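Local coordinates for protein oxidoreductase, short-chain dehydrogenase/reductase family (Aeromonas hydrophila subsp. hydrophila, PDB 3L6E) that probably works as a nucleotide-dependent oxidoreductase with a Rossmann-type fold, and may reduce 3-dehydrosphinganine in sphingolipid metabolism, at residues 34-37 with 38-41; 59-62 with 63-67; 197-200 with 201-204. One frame throughout, in Å; residues are numbered along the deposited sequence.

From the N terminus, the three contacts follow one another in series, with none nested or crossing, and each closes the opening turn of a helix. Interaction 1 joins the end of strand 29-34 to helix 37-47, and interaction 2 opens helix 61-75, after strand 51-55. Their centres are about 16 Å apart and the two contacts do not touch. Interaction 3 turns the chain into helix 200-210, which precedes strand 217-226 at the other edge of the parallel sheet from 51-55. Its centre is about 29 Å from that of interaction 2, across the centre of the chain, and it meets the second subunit. Interaction 1 holds a sulfate ion.

Interaction 1 (34-37 with 38-41); sequences GRRY and QRLQ. With SO4 (sulfate ion), chain C.
The guanidinium groups of R36 and R39 stack face on face, their planes 17° apart and their centres 3.8 Å apart. R36 NH2 sits over the middle of the R39 group, 3.2 Å from R39 CZ, while the sulfate lies at the edge of the R36 group, near its plane. The Y37 ring carries Q38 CG over one face, a CH-pi contact of 3.7 Å from CG to the ring centroid, and Q41 NE2 approaches this ring obliquely. Y37 CG stands between its backbone N and carbonyl carbon (chi1 83°), which swings the ring over Q38 N.

The sulfate is gripped by R36 NE on O1 at 2.7 Å, R36 NH1 on O4 at 2.8 Å and R35 N on O2 at 2.7 Å, with G12 N as a further donor. A bend at chi3 (-72°) turns the R36 group so that NE and NH1 both face the anion. This is the junction of strand 29-34 and helix 37-47 in the Rossmann-type fold of the SDR family, where NADP-preferring members bind the cofactor's 2'-phosphate; the sulfate, probably from the crystallisation liquor, is consistent with such a pocket. R39 NH1 is hydrogen-bonded to G12 O, helping to hold the group against R36. L40 turns inward, CD1 lying 3.6 Å from G34 O, and packs, like Y37, on V55 of strand 51-55. In the helix, Q41 N donates to Y37 O at 2.9 Å.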
# COMPACT_ATOMS: atom_id res chain seq x y z
N GLY A 34 13.11 -4.32 21.91
CA GLY A 34 14.08 -3.30 21.58
C GLY A 34 15.42 -3.46 22.27
O GLY A 34 15.53 -4.12 23.31
N ARG A 35 16.44 -2.87 21.67
CA ARG A 35 17.81 -2.90 22.21
C ARG A 35 18.02 -1.90 23.35
O ARG A 35 18.91 -2.08 24.17
CB ARG A 35 18.79 -2.57 21.08
CG ARG A 35 19.61 -3.72 20.56
CD ARG A 35 21.06 -3.59 20.99
NE ARG A 35 21.33 -4.15 22.31
CZ ARG A 35 22.55 -4.35 22.82
NH1 ARG A 35 23.64 -4.02 22.12
NH2 ARG A 35 22.68 -4.87 24.03
N ARG A 36 17.19 -0.86 23.38
CA ARG A 36 17.39 0.29 24.26
C ARG A 36 16.36 0.36 25.37
O ARG A 36 15.23 0.82 25.15
CB ARG A 36 17.36 1.59 23.44
CG ARG A 36 18.61 1.86 22.63
CD ARG A 36 18.41 3.05 21.71
NE ARG A 36 17.52 2.75 20.59
CZ ARG A 36 17.17 3.64 19.66
NH1 ARG A 36 16.36 3.28 18.66
NH2 ARG A 36 17.63 4.88 19.73
N TYR A 37 16.76 -0.09 26.55
CA TYR A 37 15.86 -0.27 27.68
C TYR A 37 15.15 1.01 28.15
O TYR A 37 13.98 0.96 28.58
CB TYR A 37 16.60 -0.94 28.85
CG TYR A 37 17.39 0.01 29.71
CD1 TYR A 37 18.70 0.39 29.36
CD2 TYR A 37 16.83 0.57 30.85
CE1 TYR A 37 19.43 1.29 30.16
CE2 TYR A 37 17.54 1.48 31.65
CZ TYR A 37 18.84 1.83 31.30
OH TYR A 37 19.52 2.72 32.10
N GLN A 38 15.86 2.14 28.09
CA GLN A 38 15.33 3.44 28.56
C GLN A 38 14.07 3.83 27.81
O GLN A 38 13.10 4.32 28.41
CB GLN A 38 16.38 4.54 28.44
CG GLN A 38 17.47 4.46 29.50
CD GLN A 38 18.60 5.47 29.29
OE1 GLN A 38 18.83 5.96 28.19
NE2 GLN A 38 19.31 5.77 30.36
N ARG A 39 14.09 3.58 26.51
CA ARG A 39 12.96 3.81 25.61
C ARG A 39 11.81 2.81 25.79
O ARG A 39 10.65 3.16 25.62
CB ARG A 39 13.44 3.81 24.16
CG ARG A 39 14.21 5.07 23.76
CD ARG A 39 15.07 4.86 22.53
NE ARG A 39 15.78 6.09 22.16
CZ ARG A 39 15.52 6.81 21.06
NH1 ARG A 39 14.58 6.42 20.20
NH2 ARG A 39 16.22 7.91 20.82
N LEU A 40 12.14 1.56 26.12
CA LEU A 40 11.11 0.59 26.48
C LEU A 40 10.36 0.99 27.77
O LEU A 40 9.13 0.89 27.82
CB LEU A 40 11.68 -0.83 26.55
CG LEU A 40 12.12 -1.46 25.21
CD1 LEU A 40 12.99 -2.70 25.38
CD2 LEU A 40 10.95 -1.79 24.30
N GLN A 41 11.10 1.48 28.78
CA GLN A 41 10.51 1.91 30.05
C GLN A 41 9.62 3.14 29.89
O GLN A 41 8.55 3.23 30.51
CB GLN A 41 11.59 2.21 31.09
CG GLN A 41 12.36 0.99 31.62
CD GLN A 41 13.33 1.34 32.74
OE1 GLN A 41 13.49 0.58 33.70
NE2 GLN A 41 13.96 2.51 32.64
S SO4 C . 15.44 -0.19 19.50
O1 SO4 C . 15.92 0.60 20.63
O2 SO4 C . 16.20 -1.43 19.38
O3 SO4 C . 14.05 -0.48 19.80
O4 SO4 C . 15.60 0.59 18.27

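Interaction 2 (59-62 with 63-67); sequences AHHE and DVDVA. Unlike the reference sequence in segment 63-67: D63 (reference Glu).
The carboxylate oxygen D65 OD2 stands over one face of the H61 imidazole, 3.6 Å from H61 CE1, the two planes nearly perpendicular at 78°. H61 CG lies anti to the backbone N (chi1 -173°), which sets the ring face against D65 OD2, so that the two side chains cross. The other oxygen, D65 OD1, is satisfied by Q118 NE2 of helix 98-123, on which V64 also packs.

Backbone acceptors at the start of helix 61-75 are taken in order: H60 O by V64 N at 3.0 Å, H61 O by D65 N at 3.2 Å, and E62 O by V66 N at 3.0 Å. H60 occupies the N-cap position, and its CB approaches D63 OD1 to 3.4 Å. D63 OD1 also rests against E62 CG at 3.2 Å, and E62 OE1 comes within 3.9 Å of it.

The E62 and D63 carboxylates lie near the positive end of the helix, which would probably favour their charged forms and offset some of their mutual repulsion. D65 is a separate case: OD2 and H61 O, two acceptors 2.8 Å apart, would be unfavourable if D65 is charged; this could raise its proton affinity, but the distance alone does not settle it.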
# COMPACT_ATOMS: atom_id res chain seq x y z
N ALA A 59 20.00 -9.91 16.96
CA ALA A 59 21.00 -10.41 16.03
C ALA A 59 21.69 -11.71 16.49
O ALA A 59 22.67 -12.13 15.89
CB ALA A 59 22.03 -9.32 15.71
N HIS A 60 21.17 -12.35 17.53
CA HIS A 60 21.70 -13.64 18.00
C HIS A 60 20.60 -14.66 18.30
O HIS A 60 19.67 -14.37 19.05
CB HIS A 60 22.62 -13.45 19.21
CG HIS A 60 24.01 -13.03 18.84
ND1 HIS A 60 24.33 -11.72 18.54
CD2 HIS A 60 25.15 -13.74 18.71
CE1 HIS A 60 25.62 -11.65 18.25
NE2 HIS A 60 26.14 -12.86 18.34
N HIS A 61 20.75 -15.85 17.72
CA HIS A 61 19.71 -16.89 17.70
C HIS A 61 19.14 -17.24 19.07
O HIS A 61 17.93 -17.44 19.20
CB HIS A 61 20.23 -18.15 16.99
CG HIS A 61 19.18 -19.21 16.77
ND1 HIS A 61 19.27 -20.46 17.33
CD2 HIS A 61 18.03 -19.19 16.06
CE1 HIS A 61 18.21 -21.17 16.98
NE2 HIS A 61 17.44 -20.42 16.21
N GLU A 62 20.00 -17.30 20.08
CA GLU A 62 19.55 -17.54 21.45
C GLU A 62 18.74 -16.36 21.98
O GLU A 62 17.66 -16.55 22.53
CB GLU A 62 20.71 -17.91 22.39
CG GLU A 62 21.98 -17.06 22.28
CD GLU A 62 22.93 -17.55 21.19
OE1 GLU A 62 23.33 -16.72 20.34
OE2 GLU A 62 23.26 -18.75 21.19
N ASP A 63 19.26 -15.15 21.79
CA ASP A 63 18.61 -13.91 22.23
C ASP A 63 17.19 -13.73 21.66
O ASP A 63 16.30 -13.20 22.32
CB ASP A 63 19.49 -12.70 21.88
CG ASP A 63 20.91 -12.79 22.47
OD1 ASP A 63 21.54 -13.87 22.39
OD2 ASP A 63 21.40 -11.77 23.00
N VAL A 64 17.00 -14.20 20.43
CA VAL A 64 15.68 -14.15 19.77
C VAL A 64 14.73 -15.16 20.40
O VAL A 64 13.57 -14.85 20.65
CB VAL A 64 15.80 -14.38 18.24
CG1 VAL A 64 14.43 -14.51 17.59
CG2 VAL A 64 16.58 -13.24 17.61
N ASP A 65 15.25 -16.37 20.66
CA ASP A 65 14.51 -17.44 21.33
C ASP A 65 13.95 -17.00 22.68
O ASP A 65 12.78 -17.24 22.98
CB ASP A 65 15.42 -18.67 21.53
CG ASP A 65 15.72 -19.42 20.23
OD1 ASP A 65 14.82 -19.57 19.37
OD2 ASP A 65 16.87 -19.89 20.07
N VAL A 66 14.81 -16.34 23.47
CA VAL A 66 14.47 -15.90 24.82
C VAL A 66 13.42 -14.80 24.80
O VAL A 66 12.43 -14.86 25.54
CB VAL A 66 15.75 -15.43 25.59
CG1 VAL A 66 15.40 -14.80 26.93
CG2 VAL A 66 16.71 -16.61 25.81
N ALA A 67 13.62 -13.81 23.93
CA ALA A 67 12.73 -12.66 23.82
C ALA A 67 11.32 -13.07 23.38
O ALA A 67 10.34 -12.51 23.86
CB ALA A 67 13.31 -11.61 22.86

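Interaction 3 (197-200 with 201-204); sequences FMTP and EDAA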
# COMPACT_ATOMS: atom_id res chain seq x y z
N PHE A 197 11.35 14.16 6.25
CA PHE A 197 10.20 14.99 6.59
C PHE A 197 8.92 14.17 6.86
O PHE A 197 7.94 14.71 7.36
CB PHE A 197 9.95 16.04 5.49
CG PHE A 197 9.59 17.41 6.02
CD1 PHE A 197 10.33 18.54 5.65
CD2 PHE A 197 8.50 17.59 6.88
CE1 PHE A 197 10.01 19.81 6.14
CE2 PHE A 197 8.17 18.85 7.37
CZ PHE A 197 8.92 19.96 7.00
N MSE A 198 8.93 12.87 6.55
CA MSE A 198 7.82 11.97 6.92
C MSE A 198 7.79 11.75 8.44
O MSE A 198 8.78 11.34 9.03
CB MSE A 198 7.95 10.62 6.20
CG MSE A 198 6.89 9.56 6.59
SE MSE A 198 7.16 7.82 5.70
CE MSE A 198 7.30 8.43 3.86
N THR A 199 6.66 12.03 9.07
CA THR A 199 6.54 11.80 10.51
C THR A 199 6.23 10.33 10.78
O THR A 199 5.55 9.70 9.99
CB THR A 199 5.46 12.69 11.18
OG1 THR A 199 4.16 12.22 10.84
CG2 THR A 199 5.61 14.14 10.78
N PRO A 200 6.71 9.79 11.90
CA PRO A 200 6.31 8.42 12.33
C PRO A 200 4.79 8.22 12.42
O PRO A 200 4.26 7.19 11.98
CB PRO A 200 6.92 8.31 13.73
CG PRO A 200 8.05 9.26 13.74
CD PRO A 200 7.67 10.40 12.84
N GLU A 201 4.10 9.22 12.97
CA GLU A 201 2.67 9.16 13.22
C GLU A 201 1.89 8.88 11.95
O GLU A 201 1.07 7.96 11.92
CB GLU A 201 2.17 10.46 13.88
CG GLU A 201 2.64 10.68 15.31
CD GLU A 201 4.13 10.95 15.44
OE1 GLU A 201 4.72 11.58 14.53
OE2 GLU A 201 4.71 10.54 16.47
N ASP A 202 2.15 9.68 10.92
CA ASP A 202 1.52 9.53 9.61
C ASP A 202 1.92 8.20 8.94
O ASP A 202 1.07 7.49 8.37
CB ASP A 202 1.92 10.68 8.69
CG ASP A 202 1.30 12.02 9.08
OD1 ASP A 202 0.32 12.11 9.86
OD2 ASP A 202 1.81 13.02 8.53
N ALA A 203 3.21 7.86 9.01
CA ALA A 203 3.70 6.60 8.45
C ALA A 203 2.90 5.44 9.10
O ALA A 203 2.19 4.72 8.41
CB ALA A 203 5.21 6.45 8.66
N ALA A 204 2.98 5.34 10.42
CA ALA A 204 2.24 4.33 11.20
C ALA A 204 0.76 4.19 10.82
O ALA A 204 0.25 3.06 10.69
CB ALA A 204 2.37 4.61 12.71
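The backbone passes from an extended T199 straight into helical P200, and the first turn is then tied by A203 N donating to T199 O at 3.1 Å and A204 N to P200 O at 2.7 Å. T199 is the N-cap: its OG1 accepts from D202 N at 3.2 Å in a nearly straight bond, N-H...O 167°. The hydroxyl reaches that amide because OG1 lies between T199's backbone N and carbonyl carbon (chi1 73°).

E201 folds back on the cap. Its side chain bends at chi2, bringing OE1 to 3.6 Å from both T199 CB and P200 CD, with the carboxylate alongside the proline ring. The proline, as first helical residue, has no N-H to offer, and none is needed there. This turn begins helix 200-210, the last helix of the SDR Rossmann-type fold before strand 217-226, and it also lies at the dimer interface: S216 OG of the second subunit is hydrogen-bonded to both T199 N and D202 OD2, linking the N-cap to the third helical residue through another chain.

Selenomethionine M198 runs out extended and then bends at chi3, setting SE 3.8 Å from A203 CB. Its side chain is buried between the sheet and the second subunit, touching P178, I181 and I224 of its own chain and C217 of the other. P200 and A204 together press on A18 of helix 14-25.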